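Local coordinates for hypothetical protein AGR_L_1239 (Agrobacterium tumefaciens str. C58, PDB 1VQS), which is of unknown function but belongs to the NIPSNAP family, whose members adopt a ferredoxin-like fold of the dimeric alpha/beta-barrel type, at residues I39-Q42 with K43-G47; D73-A76 with E77-R81; L89-L92 with P93-R96. All coordinates share one frame; numbering follows the deposited sequence. Where two conformers were deposited one is given.

Contact 1 (I39-Q42 with K43-G47); sequences IEIQ and KSHLG
Glu-40 and Lys-43 close a salt bridge across the last turns of helix 27-46, the long helix that packs on the antiparallel sheet of this ferredoxin-like fold. Glu-40 OE2 receives Lys-43 NZ at 2.8 Å, on the syn side of the carboxylate and 17° out of its plane. Two bends bring these ends together: Glu-40 folds at chi2 and Lys-43 at chi3 (67°). The acid is exposed, the lysine only partly so.

Apolar contact runs beside the bridge. The aliphatic part of Lys-43 passes Ile-39, with CD lying 3.8 Å from Ile-39 CG1. One turn on, the extended chain of Gln-42 brings its CG to 3.7 Å from Leu-46 CD1. Both Gln-42 and Leu-46 also pack on Trp-67 of strand 62-69, while Phe-112 of a second subunit rests on Ile-39.

The backbone bonds mark the approaching helix end. Lys-43 N to Ile-39 O and Ser-44 N to Glu-40 O are ordinary i+4 helix bonds, but His-45 N has only a weak bond to Ile-41 O and turns instead to Gln-42 O. Gln-42 O therefore carries two donors: Leu-46 N at 3.0 Å, nearly in line with the C=O, and His-45 N from above the carbonyl plane. Gly-47 then leaves the helix with positive phi. Ile-41 O is compensated by a side chain: Ser-44 OG, at chi1 76°, reaches back and donates to it at 2.6 Å.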
loop_
_atom_site.group_PDB
_atom_site.type_symbol
_atom_site.label_atom_id
_atom_site.label_comp_id
_atom_site.label_asym_id
_atom_site.label_seq_id
_atom_site.Cartn_x
_atom_site.Cartn_y
_atom_site.Cartn_z
ATOM N N ILE B 39 -18.160 22.346 12.133
ATOM C CA ILE B 39 -19.116 21.585 11.327
ATOM C C ILE B 39 -20.300 22.419 10.843
ATOM O O ILE B 39 -20.771 22.233 9.732
ATOM C CB ILE B 39 -19.567 20.298 12.074
ATOM C CG1 ILE B 39 -20.249 19.327 11.107
ATOM C CG2 ILE B 39 -20.457 20.629 13.225
ATOM C CD1 ILE B 39 -19.359 18.787 10.039
ATOM N N GLU B 40 -20.787 23.362 11.634
ATOM C CA GLU B 40 -21.892 24.196 11.136
ATOM C C GLU B 40 -21.499 25.071 9.943
ATOM O O GLU B 40 -22.260 25.197 8.959
ATOM C CB GLU B 40 -22.530 25.013 12.270
ATOM C CG GLU B 40 -23.356 24.135 13.201
ATOM C CD GLU B 40 -24.472 23.343 12.466
ATOM O OE1 GLU B 40 -25.339 23.975 11.785
ATOM O OE2 GLU B 40 -24.472 22.096 12.561
ATOM N N ILE B 41 -20.308 25.655 10.008
ATOM C CA ILE B 41 -19.798 26.389 8.857
ATOM C C ILE B 41 -19.634 25.471 7.648
ATOM O O ILE B 41 -20.056 25.804 6.546
ATOM C CB ILE B 41 -18.472 27.107 9.211
ATOM C CG1 ILE B 41 -18.718 28.238 10.233
ATOM C CG2 ILE B 41 -17.793 27.639 7.962
ATOM C CD1 ILE B 41 -17.473 28.674 11.011
ATOM N N GLN B 42 -19.057 24.286 7.855
ATOM C CA GLN B 42 -18.806 23.366 6.749
ATOM C C GLN B 42 -20.138 22.955 6.098
ATOM O O GLN B 42 -20.289 23.026 4.888
ATOM C CB GLN B 42 -18.061 22.131 7.236
ATOM C CG GLN B 42 -17.537 21.288 6.124
ATOM C CD GLN B 42 -16.706 20.147 6.639
ATOM O OE1 GLN B 42 -16.955 19.660 7.743
ATOM N NE2 GLN B 42 -15.748 19.668 5.815
ATOM N N LYS B 43 -21.122 22.572 6.906
ATOM C CA LYS B 43 -22.453 22.197 6.402
ATOM C C LYS B 43 -23.112 23.344 5.650
ATOM O O LYS B 43 -23.834 23.138 4.650
ATOM C CB LYS B 43 -23.384 21.734 7.526
ATOM C CG LYS B 43 -22.992 20.401 8.126
ATOM C CD LYS B 43 -23.579 20.172 9.517
ATOM C CE LYS B 43 -25.050 20.037 9.553
ATOM N NZ LYS B 43 -25.440 20.022 11.008
ATOM N N SER B 44 -22.895 24.571 6.127
ATOM C CA SER B 44 -23.551 25.712 5.505
ATOM C C SER B 44 -23.121 25.972 4.087
ATOM O O SER B 44 -23.812 26.690 3.366
ATOM C CB SER B 44 -23.355 26.981 6.309
ATOM O OG SER B 44 -22.053 27.493 6.145
ATOM N N HIS B 45 -21.981 25.411 3.685
ATOM C CA HIS B 45 -21.550 25.480 2.273
ATOM C C HIS B 45 -21.805 24.185 1.537
ATOM O O HIS B 45 -22.320 24.195 0.431
ATOM C CB HIS B 45 -20.068 25.854 2.174
ATOM C CG HIS B 45 -19.769 27.228 2.688
ATOM N ND1 HIS B 45 -20.132 28.375 2.017
ATOM C CD2 HIS B 45 -19.148 27.632 3.829
ATOM C CE1 HIS B 45 -19.758 29.427 2.730
ATOM N NE2 HIS B 45 -19.148 29.003 3.828
ATOM N N LEU B 46 -21.395 23.070 2.130
ATOM C CA LEU B 46 -21.428 21.803 1.424
ATOM C C LEU B 46 -22.796 21.198 1.330
ATOM O O LEU B 46 -23.047 20.446 0.399
ATOM C CB LEU B 46 -20.454 20.827 2.041
ATOM C CG LEU B 46 -18.997 21.300 2.055
ATOM C CD1 LEU B 46 -18.127 20.145 2.602
ATOM C CD2 LEU B 46 -18.514 21.749 0.703
ATOM N N GLY B 47 -23.678 21.529 2.266
ATOM C CA GLY B 47 -25.038 21.020 2.237
ATOM C C GLY B 47 -25.288 19.761 3.055
ATOM O O GLY B 47 -25.232 19.768 4.296
#

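Contact 2 (D73-A76 with E77-R81)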
loop_
_atom_site.group_PDB
_atom_site.type_symbol
_atom_site.label_atom_id
_atom_site.label_comp_id
_atom_site.label_asym_id
_atom_site.label_seq_id
_atom_site.Cartn_x
_atom_site.Cartn_y
_atom_site.Cartn_z
ATOM N N ASP B 73 -20.817 19.324 -10.619
ATOM C CA ASP B 73 -20.593 20.761 -10.821
ATOM C C ASP B 73 -21.115 21.557 -9.623
ATOM O O ASP B 73 -20.506 22.559 -9.212
ATOM C CB ASP B 73 -21.186 21.277 -12.130
ATOM C CG ASP B 73 -20.435 20.742 -13.371
ATOM O OD1 ASP B 73 -19.532 19.923 -13.203
ATOM O OD2 ASP B 73 -20.789 21.138 -14.493
ATOM N N ASP B 74 -22.231 21.113 -9.046
ATOM C CA ASP B 74 -22.738 21.754 -7.843
ATOM C C ASP B 74 -21.785 21.525 -6.678
ATOM O O ASP B 74 -21.495 22.446 -5.901
ATOM C CB ASP B 74 -24.151 21.283 -7.494
ATOM C CG ASP B 74 -24.780 22.126 -6.380
ATOM O OD1 ASP B 74 -24.824 23.362 -6.497
ATOM O OD2 ASP B 74 -25.189 21.538 -5.385
ATOM N N ARG B 75 -21.267 20.308 -6.547
ATOM C CA ARG B 75 -20.233 20.073 -5.536
ATOM C C ARG B 75 -19.096 21.078 -5.690
ATOM O O ARG B 75 -18.596 21.635 -4.730
ATOM C CB ARG B 75 -19.666 18.652 -5.654
ATOM C CG ARG B 75 -18.426 18.401 -4.811
ATOM C CD ARG B 75 -17.869 16.992 -5.063
ATOM N NE ARG B 75 -16.707 16.841 -4.200
ATOM C CZ ARG B 75 -15.504 17.350 -4.440
ATOM N NH1 ARG B 75 -15.238 17.934 -5.598
ATOM N NH2 ARG B 75 -14.553 17.229 -3.532
ATOM N N ALA B 76 -18.643 21.246 -6.924
ATOM C CA ALA B 76 -17.507 22.136 -7.162
ATOM C C ALA B 76 -17.802 23.576 -6.722
ATOM O O ALA B 76 -16.970 24.233 -6.103
ATOM C CB ALA B 76 -17.122 22.101 -8.618
ATOM N N GLU B 77 -18.993 24.049 -7.026
ATOM C CA GLU B 77 -19.367 25.419 -6.695
ATOM C C GLU B 77 -19.440 25.578 -5.171
ATOM O O GLU B 77 -18.993 26.587 -4.611
ATOM C CB GLU B 77 -20.697 25.722 -7.339
ATOM C CG GLU B 77 -20.574 25.790 -8.865
ATOM C CD GLU B 77 -21.890 25.674 -9.594
ATOM O OE1 GLU B 77 -22.945 25.863 -8.952
ATOM O OE2 GLU B 77 -21.856 25.401 -10.825
ATOM N N ARG B 78 -19.980 24.552 -4.508
ATOM C CA ARG B 78 -20.084 24.554 -3.036
ATOM C C ARG B 78 -18.717 24.550 -2.372
ATOM O O ARG B 78 -18.481 25.296 -1.403
ATOM C CB ARG B 78 -20.955 23.377 -2.547
ATOM C CG ARG B 78 -22.427 23.523 -2.850
ATOM C CD ARG B 78 -23.170 22.257 -2.564
ATOM N NE ARG B 78 -24.620 22.393 -2.719
ATOM C CZ ARG B 78 -25.448 22.862 -1.784
ATOM N NH1 ARG B 78 -24.986 23.259 -0.608
ATOM N NH2 ARG B 78 -26.741 22.947 -2.033
ATOM N N ARG B 79 -17.808 23.705 -2.853
ATOM C CA ARG B 79 -16.481 23.669 -2.251
ATOM C C ARG B 79 -15.720 24.966 -2.490
ATOM O O ARG B 79 -14.931 25.367 -1.641
ATOM C CB ARG B 79 -15.700 22.476 -2.774
ATOM C CG ARG B 79 -16.293 21.168 -2.294
ATOM C CD ARG B 79 -15.336 20.010 -2.168
ATOM N NE ARG B 79 -14.128 20.318 -1.396
ATOM C CZ ARG B 79 -13.949 20.134 -0.082
ATOM N NH1 ARG B 79 -14.875 19.626 0.718
ATOM N NH2 ARG B 79 -12.790 20.480 0.445
ATOM N N ALA B 80 -15.915 25.586 -3.647
ATOM C CA ALA B 80 -15.257 26.872 -3.911
ATOM C C ALA B 80 -15.725 27.898 -2.886
ATOM O O ALA B 80 -14.930 28.663 -2.357
ATOM C CB ALA B 80 -15.521 27.350 -5.305
ATOM N N ARG B 81 -17.036 27.930 -2.611
ATOM C CA ARG B 81 -17.556 28.877 -1.630
ATOM C C ARG B 81 -17.031 28.580 -0.218
ATOM O O ARG B 81 -16.687 29.496 0.553
ATOM C CB ARG B 81 -19.087 28.895 -1.649
ATOM C CG ARG B 81 -19.615 29.532 -2.915
ATOM C CD ARG B 81 -21.081 29.887 -2.852
ATOM N NE ARG B 81 -21.922 28.710 -2.655
ATOM C CZ ARG B 81 -22.551 28.025 -3.614
ATOM N NH1 ARG B 81 -22.443 28.368 -4.884
ATOM N NH2 ARG B 81 -23.288 26.977 -3.278
HETATM O O HOH W 1 -25.250 25.397 -4.884
HETATM O O HOH W 2 -27.758 22.543 -4.943
HETATM O O HOH W 3 -25.041 24.463 -8.963
#
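Asp-74 and Arg-78 form an i to i+4 salt bridge on helix 72-84, the second of the two long helices on the sheet of the ferredoxin-like fold. Arg-78 can be followed outward from its backbone. Its CB and CG pass over Asp-74 O, Arg-78 CG lying 3.4 Å from Asp-74 O, and CD comes alongside Asp-74 OD2. Next along the chain, Arg-78 NE donates to Asp-74 OD2 over 2.9 Å. The oxygen lies only 2° out of the guanidinium plane, yet NE meets it from above the carboxylate plane; the two flat groups stand almost perpendicular, 88° apart. Beyond CZ the tip divides: NH1 bonds to His-45 O at the end of helix 27-46, and NH2 donates a hydrogen to a water that itself donates to Asp-74 OD2.

The other carboxylate oxygen, Asp-74 OD1, is served by two waters. One leads to Arg-81 NH2; the other also donates to Glu-77 OE1, 4.0 Å from Asp-74 OD1, and so would ease the repulsion between the two acids. Glu-77 itself lays CG and CD along Asp-73 O.

Around the helix, Arg-75 and Arg-79 run side by side in the same direction, their guanidinium planes 13° apart. The tip of Arg-75 is held by Glu-16 and by Glu-56 of a neighbouring subunit, which would offset the nearness of the second arginine. What touches is carbon on guanidinium: Arg-79, bent at chi3, sets CD over one face of the Arg-75 group, 3.2 Å from Arg-75 NH2.

Contact 3 (L89-L92 with P93-R96); sequences LSFL and PKIR
Phe-91 O takes the N-H of Lys-94 at 2.8 Å, an i+3 bond in a stretch after helix 86-89 where residues 90-92 keep helical backbone angles without the regular helix bonding. Leu-92 O accepts two more. Arg-96 N approaches Leu-92 O at 2.8 Å, while Ile-95 N sits 3.0 Å from the same oxygen, 54° above the carbonyl plane. Pro-93 has no N-H to offer, and its CD lies 3.1 Å from Leu-89 O, where a helix would otherwise place a donor.

Other polar groups find partners outside the turn. Arg-96 O accepts from Asn-24 ND2 of a neighbouring subunit, and Lys-94 NZ forms a salt bridge with Glu-37. Lys-94 first follows Phe-91 O and the ring, bringing CD to 3.9 Å from Phe-91 CD1, before bending at chi4 (-94°) toward that acid.

Phe-91 and Ile-95, both buried, pack together. The Phe-91 ring is carried toward the second half of the turn by a CG lying trans to the backbone N (chi1 169°), and Ile-95 meets it through CD1, 3.7 Å from Phe-91 CE2, and CG2, 3.8 Å from Phe-91 CZ.

In the fold, the turn connects helix 86-89 to strand 99-109. Ile-95 packs on Tyr-30 and Val-33 of helix 27-46, Leu-92 rests on Met-83 of helix 72-84, and the Phe-91 ring meets that of Trp-88.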
loop_
_atom_site.group_PDB
_atom_site.type_symbol
_atom_site.label_atom_id
_atom_site.label_comp_id
_atom_site.label_asym_id
_atom_site.label_seq_id
_atom_site.Cartn_x
_atom_site.Cartn_y
_atom_site.Cartn_z
ATOM N N LEU B 89 -11.572 29.430 6.549
ATOM C CA LEU B 89 -10.112 29.516 6.498
ATOM C C LEU B 89 -9.530 29.786 7.875
ATOM O O LEU B 89 -8.397 29.370 8.160
ATOM C CB LEU B 89 -9.685 30.580 5.511
ATOM C CG LEU B 89 -10.102 30.327 4.060
ATOM C CD1 LEU B 89 -9.834 31.547 3.213
ATOM C CD2 LEU B 89 -9.330 29.159 3.484
ATOM N N SER B 90 -10.280 30.459 8.735
ATOM C CA SER B 90 -9.815 30.699 10.122
ATOM C C SER B 90 -10.035 29.471 11.004
ATOM O O SER B 90 -9.423 29.362 12.075
ATOM C CB SER B 90 -10.419 31.943 10.742
ATOM O OG SER B 90 -11.817 31.900 10.749
ATOM N N PHE B 91 -10.941 28.587 10.587
ATOM C CA PHE B 91 -11.123 27.327 11.302
ATOM C C PHE B 91 -10.079 26.281 10.940
ATOM O O PHE B 91 -9.561 25.569 11.826
ATOM C CB PHE B 91 -12.533 26.722 11.028
ATOM C CG PHE B 91 -12.655 25.306 11.521
ATOM C CD1 PHE B 91 -12.780 25.062 12.886
ATOM C CD2 PHE B 91 -12.554 24.230 10.656
ATOM C CE1 PHE B 91 -12.812 23.745 13.368
ATOM C CE2 PHE B 91 -12.606 22.924 11.143
ATOM C CZ PHE B 91 -12.720 22.703 12.505
ATOM N N LEU B 92 -9.759 26.170 9.653
ATOM C CA LEU B 92 -8.840 25.136 9.171
ATOM C C LEU B 92 -7.529 24.942 9.972
ATOM O O LEU B 92 -7.103 23.794 10.131
ATOM C CB LEU B 92 -8.533 25.298 7.681
ATOM C CG LEU B 92 -9.630 24.890 6.686
ATOM C CD1 LEU B 92 -9.182 25.255 5.273
ATOM C CD2 LEU B 92 -9.941 23.407 6.799
ATOM N N PRO B 93 -6.879 26.023 10.443
ATOM C CA PRO B 93 -5.638 25.800 11.205
ATOM C C PRO B 93 -5.822 24.892 12.407
ATOM O O PRO B 93 -4.844 24.294 12.887
ATOM C CB PRO B 93 -5.236 27.214 11.658
ATOM C CG PRO B 93 -5.829 28.105 10.597
ATOM C CD PRO B 93 -7.147 27.464 10.250
ATOM N N LYS B 94 -7.049 24.787 12.907
ATOM C CA LYS B 94 -7.323 23.999 14.108
ATOM C C LYS B 94 -7.388 22.490 13.824
ATOM O O LYS B 94 -7.347 21.681 14.770
ATOM C CB LYS B 94 -8.633 24.448 14.760
ATOM C CG LYS B 94 -8.696 25.940 15.048
ATOM C CD LYS B 94 -10.083 26.353 15.441
ATOM C CE LYS B 94 -10.181 27.854 15.530
ATOM N NZ LYS B 94 -9.937 28.287 16.911
ATOM N N ILE B 95 -7.522 22.113 12.546
ATOM C CA ILE B 95 -7.459 20.710 12.197
ATOM C C ILE B 95 -6.396 20.338 11.173
ATOM O O ILE B 95 -6.081 19.173 11.011
ATOM C CB ILE B 95 -8.819 20.155 11.703
ATOM C CG1 ILE B 95 -9.322 20.862 10.429
ATOM C CG2 ILE B 95 -9.830 20.252 12.810
ATOM C CD1 ILE B 95 -10.480 20.163 9.765
ATOM N N ARG B 96 -5.819 21.290 10.456
ATOM C CA ARG B 96 -5.001 20.876 9.329
ATOM C C ARG B 96 -3.682 20.210 9.720
ATOM O O ARG B 96 -3.066 19.526 8.871
ATOM C CB ARG B 96 -4.768 22.023 8.375
ATOM C CG ARG B 96 -3.942 23.069 8.916
ATOM C CD ARG B 96 -3.580 24.075 7.825
ATOM N NE ARG B 96 -2.947 25.238 8.411
ATOM C CZ ARG B 96 -3.083 26.476 7.940
ATOM N NH1 ARG B 96 -3.829 26.687 6.874
ATOM N NH2 ARG B 96 -2.474 27.485 8.545
#

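Contacts 1 and 2 sit on the two long helices and touch each other, with centres about 12 Å apart; the two helices are linked through the end of the Arg-78 side chain. Contact 3 touches neither, though its side chains reach both helices from the connection to strand 99-109. Contact 1 is partly buried: its apolar side lies on the sheet and its salt bridge involves an exposed acid. Contact 2 is mainly a surface contact, rich in charge and water, with buried Arg-75 as the exception. Contact 3 mixes buried Phe-91 and Ile-95 with exposed neighbours and, unlike the regular bonding of contact 2, includes a carbonyl that takes two donors, as does the helix end in contact 1.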